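Local coordinates for sensor protein kinase HptS (PDB 6LKG) that probably serves as the sensor histidine kinase of a two-component system, passing a signal from outside the Staphylococcus aureus cell to a response regulator, at residues Leu14-Lys19 with Gln56-Leu61; Asn83-Ser88 with Ile103-Thr108. All coordinates share one frame; numbering follows the deposited sequence.

Contact 1. Residues Leu14-Lys19 with Gln56-Leu61; sequences LHHTEK and QQPATL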
ATOM      1  N   LEU D  14     -11.814  12.728  18.492  1.00 29.58           N
ATOM      2  CA  LEU D  14     -10.575  12.088  18.924  1.00 27.91           C
ATOM      3  C   LEU D  14     -10.455  12.095  20.442  1.00 31.57           C
ATOM      4  O   LEU D  14      -9.998  11.113  21.038  1.00 31.41           O
ATOM      5  CB  LEU D  14      -9.376  12.778  18.276  1.00 29.37           C
ATOM      6  CG  LEU D  14      -9.237  12.564  16.766  1.00 29.59           C
ATOM      7  CD1 LEU D  14      -8.145  13.454  16.192  1.00 34.80           C
ATOM      8  CD2 LEU D  14      -8.966  11.100  16.450  1.00 30.57           C
ATOM      9  N   HIS D  15     -10.868  13.191  21.085  1.00 31.46           N
ATOM     10  CA  HIS D  15     -10.836  13.255  22.543  1.00 30.62           C
ATOM     11  C   HIS D  15     -11.766  12.215  23.155  1.00 33.51           C
ATOM     12  O   HIS D  15     -11.430  11.590  24.168  1.00 31.70           O
ATOM     13  CB  HIS D  15     -11.216  14.658  23.015  1.00 35.19           C
ATOM     14  CG  HIS D  15     -10.184  15.698  22.708  1.00 41.92           C
ATOM     15  ND1 HIS D  15     -10.380  17.038  22.966  1.00 43.81           N
ATOM     16  CD2 HIS D  15      -8.950  15.595  22.162  1.00 37.29           C
ATOM     17  CE1 HIS D  15      -9.309  17.716  22.594  1.00 41.33           C
ATOM     18  NE2 HIS D  15      -8.426  16.866  22.104  1.00 41.01           N
ATOM     19  N   HIS D  16     -12.944  12.024  22.559  1.00 30.46           N
ATOM     20  CA  HIS D  16     -13.873  11.011  23.049  1.00 33.72           C
ATOM     21  C   HIS D  16     -13.292   9.610  22.916  1.00 30.80           C
ATOM     22  O   HIS D  16     -13.394   8.797  23.840  1.00 34.65           O
ATOM     23  CB  HIS D  16     -15.198  11.107  22.298  1.00 37.85           C
ATOM     24  CG  HIS D  16     -16.166  10.023  22.649  1.00 39.16           C
ATOM     25  ND1 HIS D  16     -16.299   8.886  21.883  1.00 47.31           N
ATOM     26  CD2 HIS D  16     -17.025   9.882  23.687  1.00 43.21           C
ATOM     27  CE1 HIS D  16     -17.211   8.099  22.421  1.00 47.90           C
ATOM     28  NE2 HIS D  16     -17.666   8.677  23.518  1.00 47.36           N
ATOM     29  N   THR D  17     -12.683   9.307  21.766  1.00 30.97           N
ATOM     30  CA  THR D  17     -12.074   7.994  21.584  1.00 36.84           C
ATOM     31  C   THR D  17     -10.960   7.761  22.594  1.00 35.85           C
ATOM     32  O   THR D  17     -10.874   6.686  23.201  1.00 35.32           O
ATOM     33  CB  THR D  17     -11.538   7.854  20.158  1.00 36.64           C
ATOM     34  OG1 THR D  17     -12.634   7.782  19.235  1.00 42.60           O
ATOM     35  CG2 THR D  17     -10.684   6.598  20.026  1.00 39.72           C
ATOM     36  N   GLU D  18     -10.111   8.767  22.804  1.00 33.64           N
ATOM     37  CA  GLU D  18      -8.997   8.607  23.730  1.00 35.14           C
ATOM     38  C   GLU D  18      -9.489   8.482  25.165  1.00 34.19           C
ATOM     39  O   GLU D  18      -8.911   7.735  25.964  1.00 34.28           O
ATOM     40  CB  GLU D  18      -8.025   9.778  23.586  1.00 37.35           C
ATOM     41  CG  GLU D  18      -6.628   9.464  24.078  1.00 35.02           C
ATOM     42  CD  GLU D  18      -6.454   9.728  25.557  1.00 36.76           C
ATOM     43  OE1 GLU D  18      -7.270  10.478  26.133  1.00 36.07           O
ATOM     44  OE2 GLU D  18      -5.484   9.196  26.135  1.00 35.79           O
ATOM     45  N   LYS D  19     -10.558   9.202  25.514  1.00 31.42           N
ATOM     46  CA  LYS D  19     -11.083   9.117  26.872  1.00 29.69           C
ATOM     47  C   LYS D  19     -11.687   7.742  27.148  1.00 34.60           C
ATOM     48  O   LYS D  19     -11.615   7.254  28.281  1.00 33.12           O
ATOM     49  CB  LYS D  19     -12.098  10.240  27.114  1.00 31.92           C
ATOM     50  CG  LYS D  19     -12.715  10.256  28.509  1.00 34.51           C
ATOM     51  CD  LYS D  19     -13.678  11.425  28.669  1.00 41.94           C
ATOM     52  CE  LYS D  19     -14.396  11.382  30.012  1.00 44.03           C
ATOM     53  NZ  LYS D  19     -15.301  12.551  30.197  1.00 41.22           N
ATOM     54  N   GLN D  56     -17.292   0.971  21.118  1.00 40.94           N
ATOM     55  CA  GLN D  56     -17.906   2.064  21.857  1.00 41.75           C
ATOM     56  C   GLN D  56     -17.540   3.432  21.300  1.00 40.83           C
ATOM     57  O   GLN D  56     -18.065   4.441  21.781  1.00 45.06           O
ATOM     58  CB  GLN D  56     -17.486   1.995  23.330  1.00 39.56           C
ATOM     59  CG  GLN D  56     -18.104   0.854  24.117  1.00 45.51           C
ATOM     60  CD  GLN D  56     -17.407   0.630  25.444  1.00 48.90           C
ATOM     61  OE1 GLN D  56     -16.188   0.768  25.548  1.00 53.35           O
ATOM     62  NE2 GLN D  56     -18.180   0.303  26.474  1.00 61.40           N
ATOM     63  N   GLN D  57     -16.651   3.489  20.319  1.00 38.17           N
ATOM     64  CA  GLN D  57     -16.174   4.714  19.701  1.00 37.33           C
ATOM     65  C   GLN D  57     -16.273   4.591  18.185  1.00 37.91           C
ATOM     66  O   GLN D  57     -16.329   3.479  17.650  1.00 36.76           O
ATOM     67  CB  GLN D  57     -14.734   5.014  20.143  1.00 38.93           C
ATOM     68  CG  GLN D  57     -13.786   3.871  19.928  1.00 39.49           C
ATOM     69  CD  GLN D  57     -13.211   3.899  18.541  1.00 36.34           C
ATOM     70  OE1 GLN D  57     -12.749   4.940  18.080  1.00 40.04           O
ATOM     71  NE2 GLN D  57     -13.247   2.765  17.857  1.00 34.95           N
ATOM     72  N   PRO D  58     -16.316   5.724  17.460  1.00 37.68           N
ATOM     73  CA  PRO D  58     -16.499   5.662  15.999  1.00 41.65           C
ATOM     74  C   PRO D  58     -15.267   5.289  15.180  1.00 35.84           C
ATOM     75  O   PRO D  58     -15.408   4.696  14.105  1.00 38.87           O
ATOM     76  CB  PRO D  58     -16.964   7.082  15.658  1.00 41.11           C
ATOM     77  CG  PRO D  58     -16.308   7.931  16.682  1.00 41.17           C
ATOM     78  CD  PRO D  58     -16.296   7.115  17.948  1.00 39.10           C
ATOM     79  N   ALA D  59     -14.068   5.638  15.642  1.00 35.47           N
ATOM     80  CA  ALA D  59     -12.880   5.497  14.808  1.00 34.27           C
ATOM     81  C   ALA D  59     -12.554   4.030  14.529  1.00 36.23           C
ATOM     82  O   ALA D  59     -12.940   3.122  15.271  1.00 35.18           O
ATOM     83  CB  ALA D  59     -11.677   6.178  15.463  1.00 33.01           C
ATOM     84  N   THR D  60     -11.839   3.811  13.426  1.00 29.30           N
ATOM     85  CA  THR D  60     -11.327   2.488  13.073  1.00 33.76           C
ATOM     86  C   THR D  60     -10.057   2.245  13.875  1.00 34.33           C
ATOM     87  O   THR D  60      -8.997   2.796  13.568  1.00 29.87           O
ATOM     88  CB  THR D  60     -11.054   2.392  11.575  1.00 36.01           C
ATOM     89  OG1 THR D  60     -12.249   2.695  10.845  1.00 39.13           O
ATOM     90  CG2 THR D  60     -10.581   0.991  11.206  1.00 37.49           C
ATOM     91  N   LEU D  61     -10.161   1.423  14.913  1.00 26.83           N
ATOM     92  CA  LEU D  61      -9.055   1.176  15.822  1.00 30.40           C
ATOM     93  C   LEU D  61      -8.591  -0.268  15.714  1.00 30.96           C
ATOM     94  O   LEU D  61      -9.390  -1.182  15.499  1.00 30.54           O
ATOM     95  CB  LEU D  61      -9.438   1.476  17.275  1.00 31.73           C
ATOM     96  CG  LEU D  61      -9.826   2.904  17.650  1.00 32.99           C
ATOM     97  CD1 LEU D  61     -10.042   2.996  19.154  1.00 33.58           C
ATOM     98  CD2 LEU D  61      -8.768   3.891  17.192  1.00 28.40           C
TER

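Contact 2. Residues Asn83-Ser88 with Ile103-Thr108; sequences NMYLFS and IYMANT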
ATOM      1  N   ASN D  83       1.575   2.818   8.932  1.00 34.02           N
ATOM      2  CA  ASN D  83       0.779   3.829   8.253  1.00 39.32           C
ATOM      3  C   ASN D  83      -0.424   4.263   9.078  1.00 31.94           C
ATOM      4  O   ASN D  83      -1.343   4.891   8.540  1.00 35.24           O
ATOM      5  CB  ASN D  83       0.319   3.312   6.888  1.00 40.92           C
ATOM      6  CG  ASN D  83       1.451   3.216   5.887  1.00 43.07           C
ATOM      7  OD1 ASN D  83       2.342   4.064   5.859  1.00 51.94           O
ATOM      8  ND2 ASN D  83       1.421   2.178   5.059  1.00 49.72           N
ATOM      9  N   MET D  84      -0.434   3.951  10.370  1.00 30.00           N
ATOM     10  CA  MET D  84      -1.523   4.303  11.262  1.00 28.40           C
ATOM     11  C   MET D  84      -1.013   5.223  12.361  1.00 28.07           C
ATOM     12  O   MET D  84       0.188   5.307  12.630  1.00 28.24           O
ATOM     13  CB  MET D  84      -2.157   3.058  11.894  1.00 29.96           C
ATOM     14  CG  MET D  84      -2.723   2.064  10.902  1.00 30.57           C
ATOM     15  SD  MET D  84      -3.417   0.633  11.747  1.00 29.00           S
ATOM     16  CE  MET D  84      -3.685  -0.469  10.364  1.00 31.33           C
ATOM     17  N   TYR D  85      -1.951   5.899  13.012  1.00 25.84           N
ATOM     18  CA  TYR D  85      -1.634   6.793  14.118  1.00 25.92           C
ATOM     19  C   TYR D  85      -1.516   5.967  15.390  1.00 27.19           C
ATOM     20  O   TYR D  85      -2.499   5.366  15.837  1.00 27.84           O
ATOM     21  CB  TYR D  85      -2.714   7.863  14.242  1.00 23.88           C
ATOM     22  CG  TYR D  85      -2.576   8.790  15.431  1.00 26.66           C
ATOM     23  CD1 TYR D  85      -1.415   9.521  15.641  1.00 26.78           C
ATOM     24  CD2 TYR D  85      -3.629   8.962  16.323  1.00 29.07           C
ATOM     25  CE1 TYR D  85      -1.297  10.379  16.722  1.00 29.04           C
ATOM     26  CE2 TYR D  85      -3.522   9.816  17.400  1.00 30.36           C
ATOM     27  CZ  TYR D  85      -2.356  10.523  17.596  1.00 30.99           C
ATOM     28  OH  TYR D  85      -2.256  11.373  18.672  1.00 28.70           O
ATOM     29  N   LEU D  86      -0.316   5.910  15.965  1.00 29.21           N
ATOM     30  CA  LEU D  86      -0.172   5.296  17.278  1.00 27.30           C
ATOM     31  C   LEU D  86      -0.869   6.186  18.295  1.00 30.51           C
ATOM     32  O   LEU D  86      -0.493   7.348  18.481  1.00 29.68           O
ATOM     33  CB  LEU D  86       1.296   5.095  17.648  1.00 30.84           C
ATOM     34  CG  LEU D  86       1.478   4.622  19.098  1.00 32.53           C
ATOM     35  CD1 LEU D  86       0.712   3.324  19.340  1.00 34.80           C
ATOM     36  CD2 LEU D  86       2.947   4.452  19.461  1.00 32.43           C
ATOM     37  N   PHE D  87      -1.882   5.641  18.956  1.00 30.45           N
ATOM     38  CA  PHE D  87      -2.826   6.451  19.703  1.00 34.22           C
ATOM     39  C   PHE D  87      -2.670   6.290  21.205  1.00 38.81           C
ATOM     40  O   PHE D  87      -2.849   7.263  21.941  1.00 36.37           O
ATOM     41  CB  PHE D  87      -4.251   6.079  19.264  1.00 34.17           C
ATOM     42  CG  PHE D  87      -5.280   7.159  19.473  1.00 34.58           C
ATOM     43  CD1 PHE D  87      -5.060   8.222  20.330  1.00 43.75           C
ATOM     44  CD2 PHE D  87      -6.436   7.155  18.710  1.00 35.62           C
ATOM     45  CE1 PHE D  87      -6.009   9.211  20.488  1.00 46.04           C
ATOM     46  CE2 PHE D  87      -7.384   8.148  18.852  1.00 47.41           C
ATOM     47  CZ  PHE D  87      -7.169   9.179  19.744  1.00 39.83           C
ATOM     48  N   SER D  88      -2.265   5.113  21.673  1.00 35.78           N
ATOM     49  CA  SER D  88      -1.928   4.939  23.077  1.00 40.01           C
ATOM     50  C   SER D  88      -1.073   3.691  23.231  1.00 42.34           C
ATOM     51  O   SER D  88      -1.179   2.747  22.444  1.00 37.33           O
ATOM     52  CB  SER D  88      -3.186   4.846  23.949  1.00 39.51           C
ATOM     53  OG  SER D  88      -3.855   3.612  23.757  1.00 41.25           O
ATOM     54  N   ILE D 103      -2.765   0.807  20.797  1.00 31.43           N
ATOM     55  CA  ILE D 103      -4.000   1.098  20.079  1.00 31.97           C
ATOM     56  C   ILE D 103      -3.644   2.005  18.911  1.00 32.68           C
ATOM     57  O   ILE D 103      -3.083   3.091  19.111  1.00 29.10           O
ATOM     58  CB  ILE D 103      -5.050   1.764  20.980  1.00 34.05           C
ATOM     59  CG1 ILE D 103      -5.368   0.881  22.188  1.00 33.43           C
ATOM     60  CG2 ILE D 103      -6.319   2.038  20.187  1.00 34.01           C
ATOM     61  CD1 ILE D 103      -6.025  -0.418  21.841  1.00 34.97           C
ATOM     62  N   TYR D 104      -3.962   1.563  17.699  1.00 29.24           N
ATOM     63  CA  TYR D 104      -3.704   2.324  16.487  1.00 29.40           C
ATOM     64  C   TYR D 104      -5.021   2.799  15.894  1.00 28.47           C
ATOM     65  O   TYR D 104      -6.033   2.098  15.967  1.00 30.08           O
ATOM     66  CB  TYR D 104      -2.955   1.488  15.445  1.00 29.89           C
ATOM     67  CG  TYR D 104      -1.521   1.158  15.790  1.00 33.10           C
ATOM     68  CD1 TYR D 104      -0.489   2.019  15.442  1.00 30.51           C
ATOM     69  CD2 TYR D 104      -1.195  -0.026  16.439  1.00 35.52           C
ATOM     70  CE1 TYR D 104       0.826   1.719  15.745  1.00 35.98           C
ATOM     71  CE2 TYR D 104       0.119  -0.335  16.746  1.00 35.55           C
ATOM     72  CZ  TYR D 104       1.123   0.541  16.395  1.00 38.20           C
ATOM     73  OH  TYR D 104       2.431   0.241  16.696  1.00 41.95           O
ATOM     74  N   MET D 105      -5.004   3.991  15.307  1.00 26.28           N
ATOM     75  CA  MET D 105      -6.135   4.507  14.547  1.00 29.72           C
ATOM     76  C   MET D 105      -5.761   4.520  13.072  1.00 31.20           C
ATOM     77  O   MET D 105      -4.851   5.252  12.665  1.00 26.80           O
ATOM     78  CB  MET D 105      -6.532   5.906  15.017  1.00 29.40           C
ATOM     79  CG  MET D 105      -7.712   6.489  14.254  1.00 28.56           C
ATOM     80  SD  MET D 105      -7.874   8.271  14.446  1.00 39.21           S
ATOM     81  CE  MET D 105      -6.494   8.858  13.466  1.00 30.62           C
ATOM     82  N   ALA D 106      -6.459   3.708  12.276  1.00 32.58           N
ATOM     83  CA  ALA D 106      -6.229   3.714  10.837  1.00 31.22           C
ATOM     84  C   ALA D 106      -6.970   4.860  10.166  1.00 33.03           C
ATOM     85  O   ALA D 106      -6.474   5.430   9.186  1.00 30.76           O
ATOM     86  CB  ALA D 106      -6.652   2.377  10.226  1.00 31.22           C
ATOM     87  N   ASN D 107      -8.135   5.217  10.693  1.00 30.25           N
ATOM     88  CA  ASN D 107      -8.935   6.323  10.188  1.00 31.46           C
ATOM     89  C   ASN D 107     -10.054   6.571  11.189  1.00 34.38           C
ATOM     90  O   ASN D 107     -10.221   5.829  12.161  1.00 30.69           O
ATOM     91  CB  ASN D 107      -9.497   6.023   8.793  1.00 31.66           C
ATOM     92  CG  ASN D 107     -10.343   4.761   8.761  1.00 33.81           C
ATOM     93  OD1 ASN D 107     -11.466   4.738   9.267  1.00 37.33           O
ATOM     94  ND2 ASN D 107      -9.804   3.702   8.165  1.00 37.30           N
ATOM     95  N   THR D 108     -10.819   7.626  10.939  1.00 31.10           N
ATOM     96  CA  THR D 108     -12.054   7.891  11.653  1.00 30.74           C
ATOM     97  C   THR D 108     -13.073   8.415  10.649  1.00 37.44           C
ATOM     98  O   THR D 108     -12.692   9.032   9.647  1.00 38.41           O
ATOM     99  CB  THR D 108     -11.845   8.889  12.808  1.00 34.03           C
ATOM    100  OG1 THR D 108     -12.887   8.733  13.781  1.00 40.35           O
ATOM    101  CG2 THR D 108     -11.829  10.322  12.311  1.00 38.04           C
TER
HETATM  102  O   HOH W   1      -3.967   4.383   8.276  1.00 37.63           O

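Contact 1. Residues Leu14-Lys19 with Gln56-Leu61
Thr17, on the long helix 3-27, meets the bent side chain of Gln57 in the loop between helix 40-54 and strand 60-67. The hydroxyl OG1 of Thr17 lies 3.1 Å from OE1 of Gln57, and a hydrogen bond is possible there. The same proton could instead make a weak bond to Ser13 O, a turn earlier in the helix, and the geometry does not settle which. The threonine methyl CG2, anti to the backbone N, comes within 3.3 Å of Gln57 OE1, so that this oxygen rests against both branches of the threonine. CG2 also meets CD1 of Leu61 tip to tip at 3.8 Å. The proline ring lies alongside, Pro58 CD being in van der Waals contact 3.9 Å from Thr17 OG1. At the outer margin, the imidazole of His16 approaches edge-on, with CE1 3.8 Å from Gln56 O and that oxygen in the plane of the ring; Gln20 of the same helix gives the oxygen a hydrogen bond through NE2.

Behind these contacts stands the carboxamide of Gln57. CG sits between the backbone N and the carbonyl carbon (chi1 53°), and the chain bends at chi2 to fold back over its own turn. NE2 donates to Ala59 O at 2.6 Å and also to Ile54 O, while OE1 receives a weak bond of 2.9 Å from Ala59 N. These bonds restrain the rotation of the amide and set its oxygen before the helix. Phe87, from strand 85-93, packs on Thr17 as well. The contact thus joins the long helix to the entry of a four-stranded antiparallel sheet through a turn braced chiefly from within: local backbone largely satisfies the buried glutamine amide, and the helix adds one undecided polar contact beside small apolar ones.

Contact 2. Residues Asn83-Ser88 with Ile103-Thr108
Tyr85 and Met105 form a hydrogen-bonded pair of an antiparallel hairpin, with Tyr85 N to Met105 O at 3.0 Å and Met105 N to Tyr85 O at 2.9 Å. Leu86 and Tyr104 follow as a non-hydrogen-bonded pair, and Ser88 with Ile103 as another hydrogen-bonded one, reached through a classic beta bulge. Phe87 and Ser88 both face Ile103, whose O accepts a bond of 2.8 Å from Phe87 N and a weak one of 3.4 Å from Ser88 N; Ile103 N returns a bond to Ser88 O at 3.0 Å. At the opposite end a water donates to Asn83 O and Ala106 O, linking the loop before strand 85-93 to the partner segment. Ala106 O also accepts a hydrogen bond from Tyr133 OH.

On one face Leu86, its CG anti to the backbone N (chi1 172°), lays CD1 over the Tyr104 ring in a CH-pi contact, 4.2 Å from the centroid. On the other, the Met105 methyl CE meets Tyr85 CB. Two oblique Met-aromatic contacts add to these, Met84 SD with Tyr104 and Met105 SD with Phe87. His164 and His161 engage the Tyr85 hydroxyl. Among the cross-strand bonds, then, one carbonyl, Ile103 O, serves two donors unequally at the bulge, while Ser88 OG beside it is a buried hydroxyl with no partner in the model.

Contacts 1 and 2 lie in series along the chain, their centres about 10 Å apart, and join through neighbouring strands of one sheet. Thr60 O lies 3.0 Å from Ala106 N, and Thr60 OG1 lies 2.7 Å from Asn107 OD1, both probable hydrogen bonds. Leu61 adds packing, CD2 being 3.5 Å from Tyr104 O. Helix 3-27 touches both, with Met105 of contact 2 against Leu14 of contact 1. A long helix beside two four-stranded antiparallel sheets of order 2-1-4-3 is consistent with a tandem Cache sensor domain. No ligand lies at either contact in this structure, and the kinase chemistry probably belongs to the cytoplasmic part of the protein.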